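PDB 5FFP: immunity 23 family protein from Burkholderia dolosa AU0158, which probably acts as the immunity protein of a contact-dependent growth inhibition system, neutralising its cognate CDI toxin. Local coordinates for residues H7-W12 / G142-V147; F24-L29 / N42-V47; E63-F68 / V115-S120; D74-L79 / E129-A134. All coordinates share one frame; numbering follows the deposited sequence.

Overall arrangement
The chain opens interaction 1 at strand 9-15 and closes it at helix 143-154, so this contact encloses the other three. Interaction 2 comes first inside that loop: it closes the short hairpin of strands 26-33 and 36-44, in the same four-stranded sheet as strand 9-15, where W12 packs on L29. Interaction 3 opens at the start of helix 65-69 and interaction 4 at helix 72-83; interaction 3 closes at strand 110-117 and interaction 4 in the loop before strand 135-140, so the two cross. L67 of interaction 3 packs on A75, E78 and L79 of interaction 4. Both, with centres about 17 Å apart, tie helices to the three-stranded sheet across the chain's centre from interaction 2.

Interaction 1 (H7-W12 / G142-V147); sequences HTFAIW and GEFQSV
The rings of F9 and F144 meet at near-parallel but strongly slid planes, tilted 28° to each other, with centroids 5.0 Å apart and little overlap. Over one face of the F9 ring stands CD2 of F144, only 3.4 Å from F9 CE2, so the CD2-CE2 side of the F144 ring does the touching. Both side chains leave the backbone with CG anti to N (chi1 176° for F9 and 177° for F144), which extends each ring across the gap between strand and helix. V147 approaches F9 obliquely, its CG1 branch reaching F9 CE2 at 3.6 Å. The same methyl meets I11 CG1 at 3.9 Å and thus sits between two strand residues that point to the helix. At the entrance of the strand, beside a classic beta bulge in which T8 and F9 face N5, the extended chain of E143 brings OE2 to 3.0 Å from T8 OG1; the carbonyl of N5 is a further acceptor within reach of that hydroxyl. OE1 of E143 accepts instead from the backbone N of V140. Helix 143-154 lies along strand 9-15 of the four-stranded sheet, while L123 of strand 120-127 touches both phenylalanines and Y31 meets F9 edge-to-face.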
loop_
_atom_site.group_PDB
_atom_site.type_symbol
_atom_site.label_atom_id
_atom_site.label_comp_id
_atom_site.label_asym_id
_atom_site.label_seq_id
_atom_site.Cartn_x
_atom_site.Cartn_y
_atom_site.Cartn_z
ATOM N N HIS A 7 10.273 -29.059 -11.989
ATOM C CA HIS A 7 9.224 -29.114 -13.008
ATOM C C HIS A 7 7.915 -28.544 -12.513
ATOM O O HIS A 7 7.045 -28.237 -13.315
ATOM C CB HIS A 7 9.005 -30.552 -13.540
ATOM C CG HIS A 7 10.093 -31.035 -14.460
ATOM N ND1 HIS A 7 10.283 -32.368 -14.761
ATOM C CD2 HIS A 7 11.082 -30.367 -15.103
ATOM C CE1 HIS A 7 11.322 -32.495 -15.575
ATOM N NE2 HIS A 7 11.824 -31.298 -15.798
ATOM N N THR A 8 7.743 -28.435 -11.202
ATOM C CA THR A 8 6.542 -27.825 -10.631
ATOM C C THR A 8 6.960 -26.542 -9.859
ATOM O O THR A 8 6.876 -25.425 -10.396
ATOM C CB THR A 8 5.865 -28.810 -9.695
ATOM O OG1 THR A 8 6.868 -29.401 -8.878
ATOM C CG2 THR A 8 5.133 -29.937 -10.479
ATOM N N PHE A 9 7.483 -26.719 -8.648
ATOM C CA PHE A 9 8.075 -25.607 -7.910
ATOM C C PHE A 9 9.267 -26.037 -7.065
ATOM O O PHE A 9 9.207 -27.025 -6.325
ATOM C CB PHE A 9 7.022 -24.927 -7.011
ATOM C CG PHE A 9 7.584 -23.839 -6.167
ATOM C CD1 PHE A 9 8.128 -22.702 -6.758
ATOM C CD2 PHE A 9 7.657 -23.969 -4.790
ATOM C CE1 PHE A 9 8.698 -21.712 -5.987
ATOM C CE2 PHE A 9 8.215 -22.965 -4.011
ATOM C CZ PHE A 9 8.724 -21.841 -4.611
ATOM N N ALA A 10 10.350 -25.281 -7.165
ATOM C CA ALA A 10 11.498 -25.517 -6.313
ATOM C C ALA A 10 12.192 -24.212 -6.020
ATOM O O ALA A 10 12.039 -23.240 -6.770
ATOM C CB ALA A 10 12.459 -26.466 -6.988
ATOM N N ILE A 11 12.980 -24.222 -4.938
ATOM C CA ILE A 11 13.866 -23.124 -4.592
ATOM C C ILE A 11 15.251 -23.652 -4.619
ATOM O O ILE A 11 15.538 -24.685 -3.994
ATOM C CB ILE A 11 13.578 -22.586 -3.177
ATOM C CG1 ILE A 11 12.095 -22.181 -3.087
ATOM C CG2 ILE A 11 14.435 -21.348 -2.883
ATOM C CD1 ILE A 11 11.679 -21.703 -1.734
ATOM N N TRP A 12 16.122 -22.939 -5.320
ATOM C CA TRP A 12 17.508 -23.239 -5.384
ATOM C C TRP A 12 18.261 -22.082 -4.708
ATOM O O TRP A 12 18.125 -20.916 -5.161
ATOM C CB TRP A 12 17.888 -23.292 -6.864
ATOM C CG TRP A 12 19.149 -24.024 -7.200
ATOM C CD1 TRP A 12 19.884 -24.804 -6.386
ATOM C CD2 TRP A 12 19.733 -24.137 -8.493
ATOM N NE1 TRP A 12 20.943 -25.338 -7.078
ATOM C CE2 TRP A 12 20.863 -24.933 -8.376
ATOM C CE3 TRP A 12 19.434 -23.578 -9.739
ATOM C CZ2 TRP A 12 21.702 -25.204 -9.449
ATOM C CZ3 TRP A 12 20.300 -23.827 -10.815
ATOM C CH2 TRP A 12 21.401 -24.629 -10.659
ATOM N N GLY A 142 -0.817 -26.360 -0.978
ATOM C CA GLY A 142 0.150 -26.652 0.075
ATOM C C GLY A 142 1.576 -26.893 -0.437
ATOM O O GLY A 142 2.513 -26.931 0.366
ATOM N N GLU A 143 1.748 -27.069 -1.753
ATOM C CA GLU A 143 3.043 -27.490 -2.317
ATOM C C GLU A 143 4.077 -26.385 -2.087
ATOM O O GLU A 143 5.135 -26.632 -1.517
ATOM C CB GLU A 143 2.906 -27.840 -3.811
ATOM C CG GLU A 143 4.125 -28.514 -4.449
ATOM C CD GLU A 143 3.944 -28.846 -5.935
ATOM O OE1 GLU A 143 2.795 -29.065 -6.387
ATOM O OE2 GLU A 143 4.951 -28.924 -6.672
ATOM N N PHE A 144 3.729 -25.154 -2.463
ATOM C CA PHE A 144 4.587 -23.999 -2.210
ATOM C C PHE A 144 5.014 -23.883 -0.742
ATOM O O PHE A 144 6.184 -23.833 -0.416
ATOM C CB PHE A 144 3.907 -22.698 -2.662
ATOM C CG PHE A 144 4.719 -21.473 -2.352
ATOM C CD1 PHE A 144 4.609 -20.863 -1.121
ATOM C CD2 PHE A 144 5.612 -20.961 -3.273
ATOM C CE1 PHE A 144 5.358 -19.756 -0.814
ATOM C CE2 PHE A 144 6.359 -19.845 -2.974
ATOM C CZ PHE A 144 6.236 -19.244 -1.745
ATOM N N GLN A 145 4.063 -23.818 0.155
ATOM C CA GLN A 145 4.415 -23.714 1.561
ATOM C C GLN A 145 5.383 -24.827 1.992
ATOM O O GLN A 145 6.370 -24.564 2.665
ATOM C CB GLN A 145 3.155 -23.749 2.431
ATOM C CG GLN A 145 2.313 -22.491 2.308
ATOM C CD GLN A 145 1.245 -22.576 1.212
ATOM O OE1 GLN A 145 1.405 -23.285 0.205
ATOM N NE2 GLN A 145 0.165 -21.830 1.392
ATOM N N SER A 146 5.072 -26.072 1.615
ATOM C CA SER A 146 5.850 -27.231 2.065
ATOM C C SER A 146 7.315 -27.177 1.579
ATOM O O SER A 146 8.229 -27.554 2.305
ATOM C CB SER A 146 5.174 -28.529 1.625
ATOM O OG SER A 146 5.598 -28.913 0.324
ATOM N N VAL A 147 7.526 -26.676 0.367
ATOM C CA VAL A 147 8.871 -26.430 -0.167
ATOM C C VAL A 147 9.570 -25.313 0.616
ATOM O O VAL A 147 10.706 -25.451 1.030
ATOM C CB VAL A 147 8.792 -26.062 -1.670
ATOM C CG1 VAL A 147 10.074 -25.396 -2.175
ATOM C CG2 VAL A 147 8.487 -27.302 -2.491
#

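Interaction 2 (F24-L29 / N42-V47); sequences FANGCL and NSTLGV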
loop_
_atom_site.group_PDB
_atom_site.type_symbol
_atom_site.label_atom_id
_atom_site.label_comp_id
_atom_site.label_asym_id
_atom_site.label_seq_id
_atom_site.Cartn_x
_atom_site.Cartn_y
_atom_site.Cartn_z
ATOM N N PHE A 24 26.363 -12.816 7.330
ATOM C CA PHE A 24 25.666 -12.554 6.124
ATOM C C PHE A 24 26.065 -13.648 5.144
ATOM O O PHE A 24 27.173 -13.640 4.613
ATOM C CB PHE A 24 26.020 -11.183 5.584
ATOM C CG PHE A 24 25.884 -10.068 6.584
ATOM C CD1 PHE A 24 24.649 -9.699 7.039
ATOM C CD2 PHE A 24 26.999 -9.401 7.077
ATOM C CE1 PHE A 24 24.508 -8.688 7.959
ATOM C CE2 PHE A 24 26.872 -8.398 7.990
ATOM C CZ PHE A 24 25.623 -8.030 8.429
ATOM N N ALA A 25 25.158 -14.601 4.947
ATOM C CA ALA A 25 25.281 -15.621 3.905
ATOM C C ALA A 25 24.827 -14.970 2.629
ATOM O O ALA A 25 23.608 -14.898 2.367
ATOM C CB ALA A 25 24.412 -16.861 4.233
ATOM N N ASN A 26 25.772 -14.471 1.848
ATOM C CA ASN A 26 25.433 -13.765 0.618
ATOM C C ASN A 26 25.681 -14.630 -0.581
ATOM O O ASN A 26 26.760 -15.213 -0.709
ATOM C CB ASN A 26 26.291 -12.493 0.446
ATOM C CG ASN A 26 25.983 -11.441 1.486
ATOM O OD1 ASN A 26 24.808 -11.263 1.895
ATOM N ND2 ASN A 26 27.036 -10.793 1.984
ATOM N N GLY A 27 24.738 -14.667 -1.501
ATOM C CA GLY A 27 24.833 -15.615 -2.603
ATOM C C GLY A 27 23.641 -15.574 -3.542
ATOM O O GLY A 27 23.175 -14.496 -3.919
ATOM N N CYS A 28 23.133 -16.742 -3.926
ATOM C CA CYS A 28 22.137 -16.843 -5.005
ATOM C C CYS A 28 20.879 -17.533 -4.551
ATOM O O CYS A 28 20.908 -18.413 -3.663
ATOM C CB CYS A 28 22.717 -17.595 -6.186
ATOM S SG CYS A 28 24.153 -16.761 -6.921
ATOM N N LEU A 29 19.767 -17.075 -5.132
ATOM C CA LEU A 29 18.472 -17.634 -4.849
ATOM C C LEU A 29 17.601 -17.549 -6.087
ATOM O O LEU A 29 17.576 -16.535 -6.789
ATOM C CB LEU A 29 17.798 -16.899 -3.714
ATOM C CG LEU A 29 16.484 -17.511 -3.282
ATOM C CD1 LEU A 29 16.328 -17.414 -1.780
ATOM C CD2 LEU A 29 15.328 -16.839 -3.958
ATOM N N ASN A 42 21.910 -11.660 -5.770
ATOM C CA ASN A 42 21.894 -10.467 -4.932
ATOM C C ASN A 42 21.281 -10.744 -3.581
ATOM O O ASN A 42 20.909 -9.805 -2.875
ATOM C CB ASN A 42 21.019 -9.353 -5.539
ATOM C CG ASN A 42 21.608 -8.763 -6.792
ATOM O OD1 ASN A 42 22.822 -8.811 -6.997
ATOM N ND2 ASN A 42 20.770 -8.179 -7.628
ATOM N N SER A 43 21.183 -12.012 -3.195
ATOM C CA SER A 43 20.442 -12.358 -1.997
ATOM C C SER A 43 21.331 -12.442 -0.794
ATOM O O SER A 43 22.479 -12.810 -0.937
ATOM C CB SER A 43 19.759 -13.687 -2.195
ATOM O OG SER A 43 19.366 -14.284 -0.950
ATOM N N THR A 44 20.790 -12.086 0.386
ATOM C CA THR A 44 21.359 -12.420 1.678
ATOM C C THR A 44 20.373 -13.397 2.269
ATOM O O THR A 44 19.233 -13.044 2.609
ATOM C CB THR A 44 21.509 -11.201 2.632
ATOM O OG1 THR A 44 22.387 -10.223 2.066
ATOM C CG2 THR A 44 22.093 -11.644 3.988
ATOM N N LEU A 45 20.789 -14.643 2.371
ATOM C CA LEU A 45 19.848 -15.725 2.514
ATOM C C LEU A 45 19.171 -15.714 3.863
ATOM O O LEU A 45 18.001 -16.088 3.965
ATOM C CB LEU A 45 20.513 -17.076 2.279
ATOM C CG LEU A 45 21.374 -17.216 1.034
ATOM C CD1 LEU A 45 21.961 -18.605 1.042
ATOM C CD2 LEU A 45 20.590 -16.997 -0.245
ATOM N N GLY A 46 19.858 -15.284 4.908
ATOM C CA GLY A 46 19.169 -15.138 6.214
ATOM C C GLY A 46 17.940 -14.224 6.181
ATOM O O GLY A 46 16.886 -14.523 6.763
ATOM N N VAL A 47 18.083 -13.114 5.468
ATOM C CA VAL A 47 17.033 -12.124 5.352
ATOM C C VAL A 47 15.949 -12.623 4.417
ATOM O O VAL A 47 14.802 -12.506 4.712
ATOM C CB VAL A 47 17.591 -10.757 4.820
ATOM C CG1 VAL A 47 16.466 -9.752 4.664
ATOM C CG2 VAL A 47 18.651 -10.206 5.751
HETATM O O HOH W 1 22.396 -14.541 5.672
#
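Strands 26-29 and 42-44 pair antiparallel, with N26 opposite T44 as a non-hydrogen-bonded pair and G27 opposite S43 as a hydrogen-bonded one, although their short axes cross at 113°. The G27 pair is unevenly held: G27 N gives a straight bond to S43 O (3.0 Å, 169°), whereas S43 N reaches G27 O at 3.3 Å from above the carbonyl plane. A25 O takes the N-H of L45 at 2.8 Å, nearly along the C=O axis, so a further backbone bond reaches the first residue of the helix. N26 and T44 lie side by side and point the same way; the T44 hydroxyl donates to N26 OD1 at 2.6 Å, in the plane of the amide carbonyl, while N26 ND2 donates to W19 O. T44 CG2, anti to its backbone N, comes to 4.3 Å from F24 CB, on the edge side of the F24 ring. On the other face S43 CB rests on L29 CB at 4.1 Å, and the S43 hydroxyl bonds to D48. One water accepts from both A25 N and G46 N. This is a beta hairpin, strands 26-33 and 36-44, whose second arm is an edge strand within the chain and leads into helix 45-52.

Interaction 3 (E63-F68 / V115-S120); sequences EDAELF and VEYDES
E116 O is gripped by one hydrogen bond, from D64 N at 3.1 Å in the carbonyl plane, and by a weaker CA-H...O contact from E63 CA at 3.4 Å; E63 OE1 stands near it without bonding. E63 folds back, its chain bent at chi2 (-91°), and sets its carboxylate against D118 N. E63 OE2 takes the D118 N-H at 3.1 Å from above the carboxylate plane, and OE1 adds a weak second bond. E116 OE1 and D118 OD2 stand 5.7 and 5.4 Å from E63 OE2, which might raise the proton affinity of the group. D64 is the N-cap, its OD1 accepting from L67 N in an almost straight bond of 2.9 Å. Beside this polar seam F68, with CG anti to N, lays one ring face on Y117 CB, 3.6 Å from the ring centroid, a CH-pi contact; the two rings stand obliquely. S120 CB comes up to F68 CZ at 3.8 Å, and V115 CG1 packs against F68 CB. The first turn of helix 65-69 thus covers the end of strand 110-117 at the type II' turn leading to strand 120-127, whose K122 makes a cation-pi contact with F68, while L67 turns to helix 72-83.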
loop_
_atom_site.group_PDB
_atom_site.type_symbol
_atom_site.label_atom_id
_atom_site.label_comp_id
_atom_site.label_asym_id
_atom_site.label_seq_id
_atom_site.Cartn_x
_atom_site.Cartn_y
_atom_site.Cartn_z
ATOM N N GLU A 63 -7.115 -18.166 -1.264
ATOM C CA GLU A 63 -8.124 -18.599 -2.226
ATOM C C GLU A 63 -8.562 -17.423 -3.076
ATOM O O GLU A 63 -8.916 -16.367 -2.544
ATOM C CB GLU A 63 -9.351 -19.152 -1.484
ATOM C CG GLU A 63 -9.273 -20.616 -1.087
ATOM C CD GLU A 63 -9.843 -21.535 -2.156
ATOM O OE1 GLU A 63 -9.838 -21.123 -3.338
ATOM O OE2 GLU A 63 -10.301 -22.660 -1.820
ATOM N N ASP A 64 -8.559 -17.587 -4.390
ATOM C CA ASP A 64 -9.187 -16.588 -5.246
ATOM C C ASP A 64 -9.599 -17.204 -6.571
ATOM O O ASP A 64 -8.759 -17.501 -7.431
ATOM C CB ASP A 64 -8.293 -15.367 -5.460
ATOM C CG ASP A 64 -9.015 -14.264 -6.184
ATOM O OD1 ASP A 64 -9.524 -14.538 -7.287
ATOM O OD2 ASP A 64 -9.078 -13.139 -5.666
ATOM N N ALA A 65 -10.908 -17.379 -6.717
ATOM C CA ALA A 65 -11.475 -18.163 -7.802
ATOM C C ALA A 65 -11.332 -17.455 -9.133
ATOM O O ALA A 65 -11.059 -18.079 -10.156
ATOM C CB ALA A 65 -12.937 -18.458 -7.514
ATOM N N GLU A 66 -11.498 -16.143 -9.118
ATOM C CA GLU A 66 -11.430 -15.378 -10.346
ATOM C C GLU A 66 -10.026 -15.488 -10.922
ATOM O O GLU A 66 -9.840 -15.922 -12.064
ATOM C CB GLU A 66 -11.796 -13.915 -10.077
ATOM C CG GLU A 66 -12.124 -13.109 -11.330
ATOM C CD GLU A 66 -11.471 -11.730 -11.351
ATOM O OE1 GLU A 66 -10.818 -11.322 -10.353
ATOM O OE2 GLU A 66 -11.593 -11.052 -12.393
ATOM N N LEU A 67 -9.041 -15.144 -10.092
ATOM C CA LEU A 67 -7.642 -15.055 -10.514
ATOM C C LEU A 67 -7.107 -16.406 -10.948
ATOM O O LEU A 67 -6.233 -16.484 -11.824
ATOM C CB LEU A 67 -6.772 -14.515 -9.374
ATOM C CG LEU A 67 -7.051 -13.070 -8.943
ATOM C CD1 LEU A 67 -6.352 -12.748 -7.627
ATOM C CD2 LEU A 67 -6.632 -12.103 -10.046
ATOM N N PHE A 68 -7.605 -17.462 -10.305
ATOM C CA PHE A 68 -7.258 -18.822 -10.706
ATOM C C PHE A 68 -7.684 -19.094 -12.141
ATOM O O PHE A 68 -6.901 -19.621 -12.928
ATOM C CB PHE A 68 -7.888 -19.861 -9.773
ATOM C CG PHE A 68 -7.227 -21.194 -9.855
ATOM C CD1 PHE A 68 -7.526 -22.062 -10.893
ATOM C CD2 PHE A 68 -6.272 -21.569 -8.925
ATOM C CE1 PHE A 68 -6.900 -23.287 -10.998
ATOM C CE2 PHE A 68 -5.635 -22.791 -9.020
ATOM C CZ PHE A 68 -5.954 -23.654 -10.061
ATOM N N VAL A 115 -2.037 -18.139 -5.929
ATOM C CA VAL A 115 -3.506 -18.186 -5.880
ATOM C C VAL A 115 -3.944 -19.642 -5.705
ATOM O O VAL A 115 -3.532 -20.521 -6.469
ATOM C CB VAL A 115 -4.128 -17.655 -7.192
ATOM C CG1 VAL A 115 -5.640 -17.841 -7.196
ATOM C CG2 VAL A 115 -3.773 -16.194 -7.427
ATOM N N GLU A 116 -4.794 -19.898 -4.714
ATOM C CA GLU A 116 -5.264 -21.245 -4.445
ATOM C C GLU A 116 -6.708 -21.394 -4.940
ATOM O O GLU A 116 -7.440 -20.409 -5.019
ATOM C CB GLU A 116 -5.189 -21.554 -2.946
ATOM C CG GLU A 116 -3.780 -21.554 -2.369
ATOM C CD GLU A 116 -3.788 -21.800 -0.855
ATOM O OE1 GLU A 116 -4.886 -21.764 -0.259
ATOM O OE2 GLU A 116 -2.728 -22.055 -0.255
ATOM N N TYR A 117 -7.089 -22.621 -5.313
ATOM C CA TYR A 117 -8.463 -22.944 -5.612
ATOM C C TYR A 117 -8.755 -24.362 -5.166
ATOM O O TYR A 117 -8.152 -25.311 -5.665
ATOM C CB TYR A 117 -8.793 -22.800 -7.103
ATOM C CG TYR A 117 -10.246 -23.142 -7.416
ATOM C CD1 TYR A 117 -11.254 -22.214 -7.199
ATOM C CD2 TYR A 117 -10.605 -24.399 -7.907
ATOM C CE1 TYR A 117 -12.582 -22.516 -7.466
ATOM C CE2 TYR A 117 -11.932 -24.718 -8.178
ATOM C CZ TYR A 117 -12.915 -23.769 -7.958
ATOM O OH TYR A 117 -14.226 -24.040 -8.226
ATOM N N ASP A 118 -9.683 -24.495 -4.232
ATOM C CA ASP A 118 -10.079 -25.789 -3.753
ATOM C C ASP A 118 -8.819 -26.562 -3.315
ATOM O O ASP A 118 -8.262 -26.247 -2.259
ATOM C CB ASP A 118 -10.924 -26.494 -4.837
ATOM C CG ASP A 118 -11.751 -27.629 -4.281
ATOM O OD1 ASP A 118 -11.824 -28.694 -4.932
ATOM O OD2 ASP A 118 -12.338 -27.448 -3.190
ATOM N N GLU A 119 -8.359 -27.516 -4.138
ATOM C CA GLU A 119 -7.214 -28.387 -3.830
ATOM C C GLU A 119 -5.980 -28.158 -4.744
ATOM O O GLU A 119 -5.002 -28.898 -4.675
ATOM C CB GLU A 119 -7.655 -29.862 -3.861
ATOM C CG GLU A 119 -8.484 -30.276 -2.641
ATOM C CD GLU A 119 -7.833 -29.961 -1.286
ATOM O OE1 GLU A 119 -8.491 -30.257 -0.266
ATOM O OE2 GLU A 119 -6.689 -29.435 -1.212
ATOM N N SER A 120 -6.011 -27.112 -5.565
ATOM C CA SER A 120 -4.887 -26.803 -6.454
ATOM C C SER A 120 -4.342 -25.439 -6.087
ATOM O O SER A 120 -4.820 -24.789 -5.154
ATOM C CB SER A 120 -5.307 -26.793 -7.940
ATOM O OG SER A 120 -5.980 -27.973 -8.324
#

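Interaction 4 (D74-L79 / E129-A134); sequences DAYREL and ENSREA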
loop_
_atom_site.group_PDB
_atom_site.type_symbol
_atom_site.label_atom_id
_atom_site.label_comp_id
_atom_site.label_asym_id
_atom_site.label_seq_id
_atom_site.Cartn_x
_atom_site.Cartn_y
_atom_site.Cartn_z
ATOM N N ASP A 74 -3.954 -11.345 -17.499
ATOM C CA ASP A 74 -4.906 -10.492 -16.799
ATOM C C ASP A 74 -4.735 -10.601 -15.289
ATOM O O ASP A 74 -4.771 -9.594 -14.593
ATOM C CB ASP A 74 -6.348 -10.826 -17.207
ATOM C CG ASP A 74 -6.620 -10.545 -18.677
ATOM O OD1 ASP A 74 -5.705 -10.712 -19.507
ATOM O OD2 ASP A 74 -7.753 -10.163 -19.012
ATOM N N ALA A 75 -4.535 -11.816 -14.784
ATOM C CA ALA A 75 -4.344 -12.029 -13.343
ATOM C C ALA A 75 -3.120 -11.256 -12.800
ATOM O O ALA A 75 -3.208 -10.567 -11.779
ATOM C CB ALA A 75 -4.212 -13.514 -13.038
ATOM N N TYR A 76 -1.995 -11.368 -13.496
ATOM C CA TYR A 76 -0.781 -10.650 -13.105
ATOM C C TYR A 76 -0.971 -9.130 -13.067
ATOM O O TYR A 76 -0.413 -8.461 -12.206
ATOM C CB TYR A 76 0.358 -10.997 -14.057
ATOM C CG TYR A 76 1.683 -10.340 -13.726
ATOM C CD1 TYR A 76 2.449 -10.782 -12.660
ATOM C CD2 TYR A 76 2.168 -9.290 -14.491
ATOM C CE1 TYR A 76 3.666 -10.192 -12.361
ATOM C CE2 TYR A 76 3.375 -8.691 -14.201
ATOM C CZ TYR A 76 4.118 -9.137 -13.132
ATOM O OH TYR A 76 5.330 -8.551 -12.842
ATOM N N ARG A 77 -1.752 -8.598 -14.000
ATOM C CA ARG A 77 -2.062 -7.171 -14.032
ATOM C C ARG A 77 -2.940 -6.787 -12.860
ATOM O O ARG A 77 -2.726 -5.765 -12.234
ATOM C CB ARG A 77 -2.780 -6.802 -15.327
ATOM C CG ARG A 77 -3.001 -5.307 -15.500
ATOM C CD ARG A 77 -3.257 -4.937 -16.958
ATOM N NE ARG A 77 -4.433 -5.626 -17.499
ATOM C CZ ARG A 77 -4.422 -6.621 -18.391
ATOM N NH1 ARG A 77 -3.278 -7.089 -18.889
ATOM N NH2 ARG A 77 -5.572 -7.154 -18.791
ATOM N N GLU A 78 -3.941 -7.609 -12.576
ATOM C CA GLU A 78 -4.828 -7.372 -11.446
ATOM C C GLU A 78 -4.076 -7.488 -10.104
ATOM O O GLU A 78 -4.377 -6.780 -9.148
ATOM C CB GLU A 78 -6.022 -8.339 -11.513
ATOM C CG GLU A 78 -6.967 -8.354 -10.311
ATOM C CD GLU A 78 -7.436 -6.973 -9.881
ATOM O OE1 GLU A 78 -7.659 -6.104 -10.756
ATOM O OE2 GLU A 78 -7.578 -6.750 -8.649
ATOM N N LEU A 79 -3.100 -8.384 -10.027
ATOM C CA LEU A 79 -2.381 -8.607 -8.775
ATOM C C LEU A 79 -1.388 -7.484 -8.504
ATOM O O LEU A 79 -1.164 -7.091 -7.352
ATOM C CB LEU A 79 -1.673 -9.953 -8.831
ATOM C CG LEU A 79 -2.629 -11.134 -8.646
ATOM C CD1 LEU A 79 -2.039 -12.399 -9.256
ATOM C CD2 LEU A 79 -2.937 -11.327 -7.168
ATOM N N GLU A 129 6.094 -4.573 -15.187
ATOM C CA GLU A 129 4.741 -4.301 -15.688
ATOM C C GLU A 129 4.456 -5.035 -17.011
ATOM O O GLU A 129 3.456 -4.761 -17.671
ATOM C CB GLU A 129 4.473 -2.774 -15.800
ATOM C CG GLU A 129 3.716 -2.203 -14.597
ATOM C CD GLU A 129 3.657 -0.672 -14.541
ATOM O OE1 GLU A 129 3.468 0.019 -15.582
ATOM O OE2 GLU A 129 3.766 -0.148 -13.417
ATOM N N ASN A 130 5.320 -5.983 -17.370
ATOM C CA ASN A 130 5.146 -6.785 -18.576
ATOM C C ASN A 130 4.083 -7.888 -18.401
ATOM O O ASN A 130 4.398 -9.066 -18.293
ATOM C CB ASN A 130 6.494 -7.371 -18.982
ATOM C CG ASN A 130 6.462 -8.002 -20.367
ATOM O OD1 ASN A 130 5.396 -8.338 -20.894
ATOM N ND2 ASN A 130 7.641 -8.160 -20.970
ATOM N N SER A 131 2.814 -7.492 -18.397
ATOM C CA SER A 131 1.705 -8.434 -18.204
ATOM C C SER A 131 1.512 -9.392 -19.391
ATOM O O SER A 131 1.054 -10.510 -19.207
ATOM C CB SER A 131 0.409 -7.668 -17.918
ATOM O OG SER A 131 0.594 -6.698 -16.888
ATOM N N ARG A 132 1.874 -8.951 -20.596
ATOM C CA ARG A 132 1.869 -9.810 -21.791
ATOM C C ARG A 132 2.713 -11.088 -21.628
ATOM O O ARG A 132 2.226 -12.193 -21.882
ATOM C CB ARG A 132 2.389 -9.010 -23.000
ATOM C CG ARG A 132 1.313 -8.174 -23.715
ATOM C CD ARG A 132 0.512 -8.994 -24.732
ATOM N NE ARG A 132 -0.514 -8.268 -25.496
ATOM C CZ ARG A 132 -1.618 -7.693 -25.001
ATOM N NH1 ARG A 132 -1.867 -7.691 -23.695
ATOM N NH2 ARG A 132 -2.468 -7.085 -25.821
ATOM N N GLU A 133 3.957 -10.919 -21.177
ATOM C CA GLU A 133 4.903 -12.017 -20.990
ATOM C C GLU A 133 4.715 -12.723 -19.628
ATOM O O GLU A 133 5.612 -13.421 -19.184
ATOM C CB GLU A 133 6.358 -11.473 -21.042
ATOM C CG GLU A 133 7.467 -12.465 -21.380
ATOM C CD GLU A 133 8.881 -12.050 -20.891
ATOM O OE1 GLU A 133 9.789 -11.726 -21.715
ATOM O OE2 GLU A 133 9.096 -12.064 -19.656
ATOM N N ALA A 134 3.583 -12.563 -18.950
ATOM C CA ALA A 134 3.384 -13.245 -17.666
ATOM C C ALA A 134 3.280 -14.746 -17.900
ATOM O O ALA A 134 3.228 -15.191 -19.056
ATOM C CB ALA A 134 2.126 -12.728 -16.984
#
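Y76 carries the close side of this contact and R77 the open one. With CG anti to its backbone N (chi1 -178°), Y76 extends from helix 72-83 into the loop. Its CB rests on the methyl of A134 at 3.8 Å, the one apolar side-chain pair joining the segments, and ring atom CD2 meets S131 CA at the same distance of 3.8 Å. Both A134 and S131 approach the ring obliquely, so the tyrosine is wedged along the turn rather than stacked on it. Its hydroxyl passes the segment and is hydrogen-bonded to the carbonyl of K128, while Y111 and F113 of strand 110-117 also touch the tyrosine side chain. The loop that receives it connects strands 120-127 and 135-140 of the antiparallel three-stranded sheet, and its shape is set locally. N130 is the centre of an inverse gamma turn, a type I turn runs from S131 to A134, and N130 OD1 accepts from E133 N at 3.0 Å, an Asx motif. Toward solvent the fit loosens. R77 touches S131 through its aliphatic root, CB to OG 3.7 Å, and then bends at chi3 (59°), so that S131 CB lies at the edge of its guanidinium, 3.9 Å from NH1. No hydrogen bond crosses between the segments. The salt bridge of R77 NH2 to D74 OD1 is long (3.6 Å), and R77 NH1 lies 5.0 Å from NH1 of R132, a like charge that is itself paired with E73. At the loop's other end, E129 packs on M87 of the second subunit.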